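Local coordinates for protein AtxE2 (Asticcacaulis excentricus, PDB 5TXC) that hydrolyses the isopeptide bond of the threaded lasso peptides astexin-2 and astexin-3, converting them to linear peptides as a serine hydrolase of the prolyl oligopeptidase family, at residues 112-117 with 223-228; 118-123 with 187-192. All coordinates share one frame; numbering follows the deposited sequence.

Contact 1: 112-117 with 223-228; sequences TIPSWG and VLEPIS
G117 and E225 meet through their backbones: the amide N of E225 donates to the carbonyl O of G117 at 2.8 Å, with 156° at the hydrogen. The donor stands above the carbonyl plane. L224 CA adds a C-H...O approach at 3.4 Å to G117 O. A water donates a second hydrogen bond to G117 O and a weak one to E225 O, bridging the two carbonyls. The backbone angles of G117 would jam a CB against the carbonyl O of W116, which by itself calls for glycine at this place in the loop.

The side-chain contacts are few and none joins two apolar groups: E225 CB lies 3.6 Å from G117 O, and L224 CD2 3.8 Å from the same oxygen. E225 leaves with CG anti to its carbonyl carbon (chi1 -77°), and a bend at chi2 (-64°) folds the carboxylate back, bringing OE2 to 3.7 Å from P114 CB. E225 OE1 accepts from the amide N of I227 at 3.0 Å, across the cis peptide before P226; the N-H comes from above the carboxylate plane. Replacing E225 by an alanine would remove the carboxylate, and the I227 amide would probably lose this acceptor while the ring of P114 lost its neighbour at CB.

Both segments are loops: 112-117 runs between strands 100-104 and 133-134, whereas the loop holding 223-228 links helix 190-202 to strand 230-235. V223 and I227 pack on helix 190-202. On the other segment W116, an experimentally established astexin-3-binding residue, lies against helix 563-570, and its carbonyl O accepts from R565 NE.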
# COMPACT_ATOMS: atom_id res chain seq x y z
N THR A 112 11.25 -4.55 -3.94
CA THR A 112 11.32 -5.98 -4.20
C THR A 112 11.75 -6.75 -2.95
O THR A 112 12.58 -6.26 -2.17
CB THR A 112 12.28 -6.25 -5.37
OG1 THR A 112 12.43 -7.66 -5.55
CG2 THR A 112 13.65 -5.60 -5.12
N ILE A 113 11.16 -7.93 -2.76
CA ILE A 113 11.56 -8.84 -1.68
C ILE A 113 11.50 -10.27 -2.18
O ILE A 113 10.71 -10.61 -3.07
CB ILE A 113 10.66 -8.69 -0.44
CG1 ILE A 113 9.20 -8.90 -0.84
CG2 ILE A 113 10.88 -7.35 0.23
CD1 ILE A 113 8.38 -9.62 0.20
N PRO A 114 12.35 -11.13 -1.63
CA PRO A 114 12.15 -12.58 -1.77
C PRO A 114 10.82 -12.99 -1.16
O PRO A 114 10.43 -12.47 -0.11
CB PRO A 114 13.33 -13.19 -1.01
CG PRO A 114 13.94 -12.06 -0.24
CD PRO A 114 13.64 -10.81 -0.99
N SER A 115 10.14 -13.95 -1.79
CA SER A 115 8.78 -14.18 -1.32
C SER A 115 8.23 -15.60 -1.39
O SER A 115 7.44 -16.00 -0.52
CB SER A 115 7.83 -13.24 -2.07
OG SER A 115 6.49 -13.51 -1.72
N TRP A 116 8.60 -16.40 -2.37
CA TRP A 116 8.13 -17.79 -2.32
C TRP A 116 9.28 -18.78 -2.33
O TRP A 116 9.13 -19.91 -2.78
CB TRP A 116 7.12 -18.07 -3.44
CG TRP A 116 5.87 -17.30 -3.25
CD1 TRP A 116 5.57 -16.09 -3.77
CD2 TRP A 116 4.71 -17.70 -2.47
NE1 TRP A 116 4.31 -15.69 -3.37
CE2 TRP A 116 3.76 -16.67 -2.58
CE3 TRP A 116 4.40 -18.84 -1.71
CZ2 TRP A 116 2.50 -16.74 -1.96
CZ3 TRP A 116 3.14 -18.91 -1.10
CH2 TRP A 116 2.21 -17.86 -1.22
N GLY A 117 10.42 -18.38 -1.80
CA GLY A 117 11.62 -19.15 -2.00
C GLY A 117 12.27 -18.76 -3.29
O GLY A 117 13.27 -19.37 -3.67
N VAL A 223 15.34 -17.20 -10.08
CA VAL A 223 16.40 -17.55 -9.15
C VAL A 223 15.77 -18.00 -7.84
O VAL A 223 14.87 -17.34 -7.31
CB VAL A 223 17.35 -16.37 -8.94
CG1 VAL A 223 18.40 -16.71 -7.89
CG2 VAL A 223 18.02 -15.98 -10.27
N LEU A 224 16.20 -19.16 -7.35
CA LEU A 224 15.75 -19.64 -6.05
C LEU A 224 16.65 -19.14 -4.92
O LEU A 224 17.87 -19.02 -5.09
CB LEU A 224 15.74 -21.16 -6.03
CG LEU A 224 14.85 -21.83 -7.07
CD1 LEU A 224 15.02 -23.34 -6.94
CD2 LEU A 224 13.40 -21.38 -6.88
N GLU A 225 16.04 -18.87 -3.77
CA GLU A 225 16.79 -18.70 -2.52
C GLU A 225 17.49 -20.02 -2.25
O GLU A 225 16.97 -21.06 -2.63
CB GLU A 225 15.87 -18.31 -1.35
CG GLU A 225 15.45 -16.86 -1.35
CD GLU A 225 16.63 -15.90 -1.17
OE1 GLU A 225 17.57 -16.29 -0.46
OE2 GLU A 225 16.62 -14.78 -1.72
N PRO A 226 18.65 -20.01 -1.54
CA PRO A 226 19.33 -18.88 -0.88
C PRO A 226 20.31 -18.11 -1.77
O PRO A 226 21.10 -18.72 -2.49
CB PRO A 226 20.09 -19.57 0.26
CG PRO A 226 20.42 -20.93 -0.29
CD PRO A 226 19.31 -21.30 -1.25
N ILE A 227 20.26 -16.78 -1.70
CA ILE A 227 21.21 -15.91 -2.37
C ILE A 227 21.78 -14.96 -1.32
O ILE A 227 21.02 -14.24 -0.65
CB ILE A 227 20.56 -15.12 -3.52
CG1 ILE A 227 19.99 -16.06 -4.59
CG2 ILE A 227 21.57 -14.14 -4.12
CD1 ILE A 227 21.02 -16.95 -5.29
N SER A 228 23.10 -14.94 -1.17
CA SER A 228 23.74 -14.20 -0.09
C SER A 228 23.80 -12.71 -0.37
O SER A 228 23.87 -12.26 -1.52
CB SER A 228 25.15 -14.72 0.18
OG SER A 228 25.12 -16.04 0.71
O HOH W 1 13.84 -22.18 -2.27

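Contact 2: 118-123 with 187-192; sequences YARNAP and SGRPGF
F192 overlaps the side chain of R120 obliquely, CE1 3.5 Å from R120 CB and CZ 3.7 Å from R120 CD. The arginine chain runs extended from CG to NE and crosses the phenylalanine side chain at about a right angle. Its guanidinium plane is only 13° from that of the ring, yet the approach is oblique, NH1 of R120 lying 3.8 Å from F192 CE2. At the ring edge, near its plane, A119 CB touches F192 CD1 at 3.9 Å.

R189 supplies the hydrogen bond: its NH1 gives a nearly straight bond (169°) to the carbonyl O of A119 at 3.0 Å. The oxygen lies in the guanidinium plane, whereas the nitrogen sits above the plane of the carbonyl. The bend at chi3 (-69°) turns the guanidinium toward this oxygen, while R189 NE forms a salt bridge with E174.

R120 and R189 keep their charges apart, R120 NE being 5.6 Å from R189 NH2. With E174 on R189 and a weak, long ion pair from R120 to D172, nearby carboxylates probably temper the like charges. The contact thus rests on one directed bond, from R189 to A119 O, and on the packing of F192 against A119 and the aliphatic part of R120.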
# COMPACT_ATOMS: atom_id res chain seq x y z
N TYR A 118 11.69 -17.77 -3.97
CA TYR A 118 12.32 -17.07 -5.07
C TYR A 118 13.14 -15.93 -4.49
O TYR A 118 12.74 -15.30 -3.51
CB TYR A 118 11.26 -16.51 -6.03
CG TYR A 118 10.47 -17.58 -6.74
CD1 TYR A 118 11.11 -18.56 -7.47
CD2 TYR A 118 9.10 -17.63 -6.64
CE1 TYR A 118 10.39 -19.56 -8.13
CE2 TYR A 118 8.37 -18.62 -7.28
CZ TYR A 118 9.02 -19.58 -8.02
OH TYR A 118 8.29 -20.57 -8.64
N ALA A 119 14.29 -15.66 -5.12
CA ALA A 119 15.18 -14.64 -4.59
C ALA A 119 14.67 -13.24 -4.89
O ALA A 119 14.82 -12.34 -4.06
CB ALA A 119 16.60 -14.82 -5.15
N ARG A 120 14.04 -13.05 -6.04
CA ARG A 120 13.56 -11.71 -6.40
C ARG A 120 12.33 -11.89 -7.29
O ARG A 120 12.46 -12.15 -8.49
CB ARG A 120 14.65 -10.92 -7.10
CG ARG A 120 14.25 -9.54 -7.58
CD ARG A 120 15.48 -8.81 -8.10
NE ARG A 120 15.17 -7.86 -9.15
CZ ARG A 120 16.08 -7.10 -9.76
NH1 ARG A 120 17.36 -7.21 -9.43
NH2 ARG A 120 15.70 -6.25 -10.71
N ASN A 121 11.15 -11.76 -6.69
CA ASN A 121 9.93 -11.90 -7.45
C ASN A 121 9.79 -10.77 -8.45
O ASN A 121 10.49 -9.76 -8.40
CB ASN A 121 8.71 -11.87 -6.55
CG ASN A 121 8.35 -13.21 -6.04
OD1 ASN A 121 7.60 -13.94 -6.68
ND2 ASN A 121 8.87 -13.55 -4.88
N ALA A 122 8.85 -10.96 -9.37
CA ALA A 122 8.45 -9.87 -10.24
C ALA A 122 7.93 -8.72 -9.37
O ALA A 122 7.21 -8.96 -8.40
CB ALA A 122 7.38 -10.32 -11.23
N PRO A 123 8.27 -7.47 -9.71
CA PRO A 123 7.84 -6.34 -8.88
C PRO A 123 6.33 -6.34 -8.68
O PRO A 123 5.56 -6.61 -9.60
CB PRO A 123 8.28 -5.12 -9.69
CG PRO A 123 9.20 -5.62 -10.75
CD PRO A 123 8.83 -7.04 -11.00
N SER A 187 25.18 -2.61 0.46
CA SER A 187 24.84 -4.02 0.33
C SER A 187 24.24 -4.29 -1.05
O SER A 187 23.76 -3.40 -1.74
CB SER A 187 23.85 -4.45 1.42
OG SER A 187 22.66 -3.68 1.32
N GLY A 188 24.29 -5.56 -1.44
CA GLY A 188 23.71 -5.99 -2.70
C GLY A 188 23.92 -7.48 -2.85
O GLY A 188 24.58 -8.11 -2.02
N ARG A 189 23.38 -8.04 -3.93
CA ARG A 189 23.49 -9.48 -4.18
C ARG A 189 24.08 -9.76 -5.56
O ARG A 189 23.33 -9.91 -6.53
CB ARG A 189 22.12 -10.13 -4.03
CG ARG A 189 21.56 -10.05 -2.62
CD ARG A 189 20.17 -10.61 -2.49
NE ARG A 189 19.21 -9.76 -3.19
CZ ARG A 189 17.96 -10.12 -3.47
NH1 ARG A 189 17.51 -11.31 -3.11
NH2 ARG A 189 17.15 -9.29 -4.11
N PRO A 190 25.40 -9.87 -5.68
CA PRO A 190 25.97 -10.29 -6.98
C PRO A 190 25.72 -11.76 -7.28
O PRO A 190 25.70 -12.13 -8.45
CB PRO A 190 27.46 -9.95 -6.85
CG PRO A 190 27.71 -9.85 -5.41
CD PRO A 190 26.44 -9.40 -4.75
N GLY A 191 25.57 -12.60 -6.26
CA GLY A 191 25.22 -13.99 -6.51
C GLY A 191 23.89 -14.17 -7.21
O GLY A 191 23.64 -15.23 -7.81
N PHE A 192 23.01 -13.17 -7.12
CA PHE A 192 21.77 -13.17 -7.89
C PHE A 192 22.07 -13.01 -9.38
O PHE A 192 21.45 -13.67 -10.22
CB PHE A 192 20.83 -12.07 -7.39
CG PHE A 192 19.56 -11.94 -8.18
CD1 PHE A 192 18.47 -12.74 -7.90
CD2 PHE A 192 19.45 -11.00 -9.21
CE1 PHE A 192 17.29 -12.62 -8.64
CE2 PHE A 192 18.30 -10.87 -9.94
CZ PHE A 192 17.21 -11.68 -9.66

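In the fold
Contact 1 and contact 2 use consecutive pieces of one loop, 112-117 and 118-123, and their centres are 6 Å apart. Contact 2 is nested within the chain loop closed by contact 1. V223 O and A119 N, 2.8 Å apart, probably form a hydrogen bond joining the two. Between the contacts, E225 OE2 and R189 NH1 make a long, weak ion pair. Together the contacts tie the W116 loop to the start of helix 190-202 and the loop that precedes strand 230-235. The side chains of A119 and W116 are about 10 Å apart, so contact 2 lies near the astexin-3-binding residue without touching it through A119; neither contact contains the nucleophile S527 or the probable charge-relay residues H638 and E610.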